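Local coordinates for protein TOXN (Bacillus thuringiensis, PDB 4ATO) that cleaves RNA within adenine-rich sequences as the endoribonuclease toxin of a type III toxin-antitoxin system and is held in check by the ToxI RNA pseudoknot, at residues V132-K144 with L152-E164. Residues are numbered along the deposited sequence; the frame is centred on the assembly and turned at random.
Sequences VEKVYKDVTVQGK and LKGVCCDFPKLEE. With nucleotides of chain B.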
loop_
_atom_site.group_PDB
_atom_site.type_symbol
_atom_site.label_atom_id
_atom_site.label_comp_id
_atom_site.label_asym_id
_atom_site.label_seq_id
_atom_site.Cartn_x
_atom_site.Cartn_y
_atom_site.Cartn_z
ATOM N N VAL A 132 -23.856 -6.116 5.971
ATOM C CA VAL A 132 -24.933 -6.229 6.970
ATOM C C VAL A 132 -25.794 -4.950 7.065
ATOM O O VAL A 132 -27.020 -5.024 7.133
ATOM C CB VAL A 132 -24.374 -6.612 8.373
ATOM C CG1 VAL A 132 -25.336 -6.207 9.492
ATOM C CG2 VAL A 132 -24.047 -8.111 8.440
ATOM N N GLU A 133 -25.151 -3.788 7.034
ATOM C CA GLU A 133 -25.865 -2.529 7.179
ATOM C C GLU A 133 -26.672 -2.199 5.938
ATOM O O GLU A 133 -27.814 -1.748 6.045
ATOM C CB GLU A 133 -24.908 -1.380 7.506
ATOM C CG GLU A 133 -24.025 -1.662 8.719
ATOM C CD GLU A 133 -23.194 -0.464 9.146
ATOM O OE1 GLU A 133 -22.846 0.381 8.286
ATOM O OE2 GLU A 133 -22.893 -0.372 10.355
ATOM N N LYS A 134 -26.087 -2.435 4.765
ATOM C CA LYS A 134 -26.779 -2.140 3.511
ATOM C C LYS A 134 -28.030 -2.992 3.372
ATOM O O LYS A 134 -29.099 -2.462 3.045
ATOM C CB LYS A 134 -25.869 -2.330 2.285
ATOM C CG LYS A 134 -24.805 -1.260 2.126
ATOM C CD LYS A 134 -23.929 -1.535 0.905
ATOM C CE LYS A 134 -22.669 -0.669 0.892
ATOM N NZ LYS A 134 -22.922 0.791 1.044
ATOM N N VAL A 135 -27.922 -4.302 3.616
ATOM C CA VAL A 135 -29.115 -5.132 3.408
ATOM C C VAL A 135 -30.184 -4.955 4.483
ATOM O O VAL A 135 -31.373 -4.937 4.169
ATOM C CB VAL A 135 -28.835 -6.634 3.084
ATOM C CG1 VAL A 135 -27.384 -6.880 2.772
ATOM C CG2 VAL A 135 -29.367 -7.568 4.173
ATOM N N TYR A 136 -29.772 -4.797 5.738
ATOM C CA TYR A 136 -30.736 -4.561 6.806
ATOM C C TYR A 136 -31.558 -3.308 6.506
ATOM O O TYR A 136 -32.774 -3.309 6.652
ATOM C CB TYR A 136 -30.045 -4.392 8.154
ATOM C CG TYR A 136 -31.027 -4.184 9.293
ATOM C CD1 TYR A 136 -31.549 -5.269 9.976
ATOM C CD2 TYR A 136 -31.429 -2.905 9.682
ATOM C CE1 TYR A 136 -32.437 -5.103 11.010
ATOM C CE2 TYR A 136 -32.332 -2.730 10.721
ATOM C CZ TYR A 136 -32.829 -3.839 11.382
ATOM O OH TYR A 136 -33.719 -3.705 12.426
ATOM N N LYS A 137 -30.878 -2.243 6.094
ATOM C CA LYS A 137 -31.551 -0.998 5.739
ATOM C C LYS A 137 -32.566 -1.230 4.625
ATOM O O LYS A 137 -33.732 -0.847 4.745
ATOM C CB LYS A 137 -30.535 0.058 5.293
ATOM C CG LYS A 137 -30.610 1.375 6.053
ATOM C CD LYS A 137 -30.161 1.209 7.507
ATOM C CE LYS A 137 -30.161 2.539 8.263
ATOM N NZ LYS A 137 -31.527 3.133 8.395
ATOM N N ASP A 138 -32.124 -1.865 3.541
ATOM C CA ASP A 138 -33.001 -2.069 2.389
ATOM C C ASP A 138 -34.158 -3.032 2.637
ATOM O O ASP A 138 -35.247 -2.852 2.090
ATOM C CB ASP A 138 -32.203 -2.503 1.163
ATOM C CG ASP A 138 -31.780 -1.333 0.311
ATOM O OD1 ASP A 138 -32.228 -0.203 0.596
ATOM O OD2 ASP A 138 -31.014 -1.539 -0.647
ATOM N N VAL A 139 -33.931 -4.057 3.448
ATOM C CA VAL A 139 -34.990 -5.017 3.725
ATOM C C VAL A 139 -36.083 -4.363 4.572
ATOM O O VAL A 139 -37.270 -4.633 4.381
ATOM C CB VAL A 139 -34.449 -6.310 4.388
ATOM C CG1 VAL A 139 -35.578 -7.115 5.039
ATOM C CG2 VAL A 139 -33.723 -7.162 3.356
ATOM N N THR A 140 -35.671 -3.478 5.475
ATOM C CA THR A 140 -36.588 -2.851 6.423
ATOM C C THR A 140 -37.149 -1.497 5.970
ATOM O O THR A 140 -37.700 -0.759 6.787
ATOM C CB THR A 140 -35.919 -2.639 7.812
ATOM O OG1 THR A 140 -34.879 -1.657 7.709
ATOM C CG2 THR A 140 -35.343 -3.937 8.359
ATOM N N VAL A 141 -36.989 -1.140 4.712
ATOM C CA VAL A 141 -37.532 0.120 4.268
ATOM C C VAL A 141 -39.012 -0.046 4.145
ATOM O O VAL A 141 -39.520 -1.142 4.154
ATOM C CB VAL A 141 -37.063 0.551 2.871
ATOM C CG1 VAL A 141 -35.601 0.893 2.846
ATOM C CG2 VAL A 141 -37.434 -0.471 1.825
ATOM N N GLN A 142 -39.693 1.076 4.020
ATOM C CA GLN A 142 -41.049 1.103 3.532
ATOM C C GLN A 142 -41.292 2.410 2.827
ATOM O O GLN A 142 -40.559 3.359 3.010
ATOM C CB GLN A 142 -42.052 0.875 4.650
ATOM C CG GLN A 142 -41.677 1.466 5.989
ATOM C CD GLN A 142 -42.711 1.154 7.045
ATOM O OE1 GLN A 142 -43.733 1.830 7.150
ATOM N NE2 GLN A 142 -42.462 0.114 7.820
ATOM N N GLY A 143 -42.314 2.446 1.998
ATOM C CA GLY A 143 -43.134 1.290 1.785
ATOM C C GLY A 143 -42.920 0.668 0.436
ATOM O O GLY A 143 -42.745 -0.528 0.343
ATOM N N LYS A 144 -42.937 1.461 -0.619
ATOM C CA LYS A 144 -42.819 0.891 -1.947
ATOM C C LYS A 144 -41.379 0.536 -2.283
ATOM O O LYS A 144 -40.536 1.396 -2.382
ATOM C CB LYS A 144 -43.386 1.828 -2.999
ATOM C CG LYS A 144 -43.198 1.317 -4.411
ATOM C CD LYS A 144 -44.216 1.901 -5.378
ATOM C CE LYS A 144 -44.489 3.372 -5.090
ATOM N NZ LYS A 144 -45.824 3.818 -5.580
ATOM N N LEU A 152 -34.109 -8.191 -2.476
ATOM C CA LEU A 152 -33.550 -8.398 -1.141
ATOM C C LEU A 152 -34.601 -8.975 -0.206
ATOM O O LEU A 152 -34.322 -9.919 0.524
ATOM C CB LEU A 152 -32.944 -7.099 -0.573
ATOM C CG LEU A 152 -31.647 -6.640 -1.256
ATOM C CD1 LEU A 152 -31.222 -5.251 -0.800
ATOM C CD2 LEU A 152 -30.533 -7.646 -1.011
ATOM N N LYS A 153 -35.812 -8.419 -0.246
ATOM C CA LYS A 153 -36.902 -8.914 0.598
ATOM C C LYS A 153 -37.203 -10.376 0.333
ATOM O O LYS A 153 -37.489 -11.131 1.265
ATOM C CB LYS A 153 -38.178 -8.078 0.427
ATOM C CG LYS A 153 -38.130 -6.754 1.168
ATOM C CD LYS A 153 -39.395 -5.934 0.933
ATOM C CE LYS A 153 -39.337 -4.586 1.647
ATOM N NZ LYS A 153 -38.427 -3.629 0.966
ATOM N N GLY A 154 -37.130 -10.770 -0.936
ATOM C CA GLY A 154 -37.409 -12.142 -1.320
ATOM C C GLY A 154 -36.353 -13.116 -0.818
ATOM O O GLY A 154 -36.672 -14.211 -0.367
ATOM N N VAL A 155 -35.087 -12.712 -0.874
ATOM C CA VAL A 155 -33.997 -13.633 -0.566
ATOM C C VAL A 155 -33.576 -13.585 0.911
ATOM O O VAL A 155 -32.836 -14.456 1.369
ATOM C CB VAL A 155 -32.768 -13.376 -1.482
ATOM C CG1 VAL A 155 -31.940 -12.208 -0.953
ATOM C CG2 VAL A 155 -31.908 -14.622 -1.594
ATOM N N CYS A 156 -34.044 -12.577 1.653
ATOM C CA CYS A 156 -33.629 -12.400 3.051
ATOM C C CYS A 156 -34.714 -12.790 4.027
ATOM O O CYS A 156 -35.901 -12.665 3.730
ATOM C CB CYS A 156 -33.251 -10.951 3.347
ATOM S SG CYS A 156 -31.857 -10.326 2.412
ATOM N N CYS A 157 -34.300 -13.247 5.205
ATOM C CA CYS A 157 -35.223 -13.370 6.325
ATOM C C CYS A 157 -35.998 -12.056 6.567
ATOM O O CYS A 157 -35.523 -10.950 6.251
ATOM C CB CYS A 157 -34.454 -13.725 7.596
ATOM S SG CYS A 157 -33.673 -15.339 7.589
ATOM N N ASP A 158 -37.192 -12.195 7.132
ATOM C CA ASP A 158 -38.009 -11.066 7.546
ATOM C C ASP A 158 -37.437 -10.571 8.870
ATOM O O ASP A 158 -37.875 -10.994 9.941
ATOM C CB ASP A 158 -39.461 -11.532 7.726
ATOM C CG ASP A 158 -40.432 -10.385 7.978
ATOM O OD1 ASP A 158 -39.989 -9.286 8.360
ATOM O OD2 ASP A 158 -41.654 -10.593 7.806
ATOM N N PHE A 159 -36.437 -9.697 8.797
ATOM C CA PHE A 159 -35.743 -9.250 10.002
ATOM C C PHE A 159 -36.683 -8.685 11.070
ATOM O O PHE A 159 -36.555 -9.052 12.238
ATOM C CB PHE A 159 -34.629 -8.245 9.683
ATOM C CG PHE A 159 -33.590 -8.770 8.743
ATOM C CD1 PHE A 159 -33.044 -10.025 8.927
ATOM C CD2 PHE A 159 -33.165 -8.007 7.671
ATOM C CE1 PHE A 159 -32.097 -10.518 8.048
ATOM C CE2 PHE A 159 -32.208 -8.490 6.792
ATOM C CZ PHE A 159 -31.678 -9.752 6.982
ATOM N N PRO A 160 -37.618 -7.790 10.683
ATOM C CA PRO A 160 -38.495 -7.219 11.714
ATOM C C PRO A 160 -39.324 -8.270 12.437
ATOM O O PRO A 160 -39.510 -8.175 13.652
ATOM C CB PRO A 160 -39.410 -6.291 10.911
ATOM C CG PRO A 160 -38.579 -5.866 9.765
ATOM C CD PRO A 160 -37.809 -7.106 9.389
ATOM N N LYS A 161 -39.820 -9.256 11.699
ATOM C CA LYS A 161 -40.599 -10.315 12.319
ATOM C C LYS A 161 -39.748 -11.084 13.333
ATOM O O LYS A 161 -40.199 -11.353 14.446
ATOM C CB LYS A 161 -41.189 -11.250 11.260
ATOM C CG LYS A 161 -42.348 -12.099 11.766
ATOM C CD LYS A 161 -43.079 -12.803 10.625
ATOM C CE LYS A 161 -44.301 -13.570 11.133
ATOM N NZ LYS A 161 -44.968 -14.365 10.060
ATOM N N LEU A 162 -38.511 -11.411 12.960
ATOM C CA LEU A 162 -37.610 -12.120 13.866
ATOM C C LEU A 162 -37.254 -11.285 15.101
ATOM O O LEU A 162 -37.039 -11.834 16.182
ATOM C CB LEU A 162 -36.328 -12.563 13.146
ATOM C CG LEU A 162 -36.457 -13.570 11.992
ATOM C CD1 LEU A 162 -35.077 -14.060 11.538
ATOM C CD2 LEU A 162 -37.361 -14.736 12.369
ATOM N N GLU A 163 -37.188 -9.963 14.946
ATOM C CA GLU A 163 -36.899 -9.091 16.087
ATOM C C GLU A 163 -38.039 -9.116 17.101
ATOM O O GLU A 163 -37.804 -9.102 18.316
ATOM C CB GLU A 163 -36.609 -7.651 15.636
ATOM C CG GLU A 163 -35.200 -7.463 15.104
ATOM C CD GLU A 163 -34.982 -6.103 14.479
ATOM O OE1 GLU A 163 -35.679 -5.149 14.885
ATOM O OE2 GLU A 163 -34.117 -5.989 13.579
ATOM N N GLU A 164 -39.270 -9.142 16.596
ATOM C CA GLU A 164 -40.442 -9.300 17.450
ATOM C C GLU A 164 -40.362 -10.610 18.216
ATOM O O GLU A 164 -40.625 -10.652 19.409
ATOM C CB GLU A 164 -41.724 -9.299 16.624
ATOM C CG GLU A 164 -42.227 -7.935 16.217
ATOM C CD GLU A 164 -43.652 -7.992 15.704
ATOM O OE1 GLU A 164 -44.308 -9.043 15.892
ATOM O OE2 GLU A 164 -44.114 -6.993 15.112
ATOM P P U B 4 -31.928 -19.020 -7.147
ATOM O OP1 U B 4 -32.350 -18.782 -8.545
ATOM O OP2 U B 4 -30.956 -20.109 -6.870
ATOM O "O5'" U B 4 -31.414 -17.657 -6.506
ATOM C "C5'" U B 4 -32.074 -16.434 -6.782
ATOM C "C4'" U B 4 -31.179 -15.253 -6.521
ATOM O "O4'" U B 4 -30.821 -15.228 -5.114
ATOM C "C3'" U B 4 -29.859 -15.242 -7.292
ATOM O "O3'" U B 4 -29.511 -13.887 -7.578
ATOM C "C2'" U B 4 -28.872 -15.823 -6.269
ATOM O "O2'" U B 4 -27.521 -15.465 -6.480
ATOM C "C1'" U B 4 -29.411 -15.233 -4.977
ATOM N N1 U B 4 -29.073 -15.995 -3.760
ATOM C C2 U B 4 -28.185 -15.397 -2.894
ATOM O O2 U B 4 -27.660 -14.332 -3.148
ATOM N N3 U B 4 -27.915 -16.101 -1.747
ATOM C C4 U B 4 -28.456 -17.316 -1.379
ATOM O O4 U B 4 -28.119 -17.822 -0.308
ATOM C C5 U B 4 -29.386 -17.869 -2.321
ATOM C C6 U B 4 -29.663 -17.197 -3.449
#
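Val-139 fills the tight centre of this contact by splitting its two methyls between different partners. CG1, anti to the backbone N (chi1 163°), lies 3.7 Å from Phe-159 CD2, while CG2 packs 3.8 Å from Cys-156 SG. Val-135 closes the same cluster, its CG2 meeting the edge of the Phe-159 ring; the backbone O of Cys-157 sits over the centre of one face. A second tight arm brings Leu-152 CD1 to 3.5 Å from Asp-138 CB. The Tyr-136 ring runs nearly parallel to Phe-159, planes 21° apart, but the centroids are 5.8 Å from each other and overlap is slight. Tyr-136 OH donates to the syn lone pair of Glu-163 OE2 at 2.6 Å, ring and carboxylate almost coplanar; Tyr-51 OH also bonds Glu-163 OE2, and Asn-47 ND2 bonds Tyr-136 OH. These contacts join the end of the long helix 108-139 to helices 147-155 and 159-169 of the ToxN fold, the axes of 132-139 and 159-164 at 91°, with strand 78-89 touching Val-135 and Phe-159. Lys-153 lies against the helix end, CE 3.4 Å from Val-139 O, its bent tip NZ bonding Asp-138 O only weakly. Buried Val-155 packs CG2 3.7 Å from O4' of U4 of chain B. Packing is looser at Thr-140: CG2 covers a face of the Tyr-136 ring, but its other partner, Pro-160 CG at 4.0 Å, is exposed, and residues 142-144 are exposed and poorly ordered.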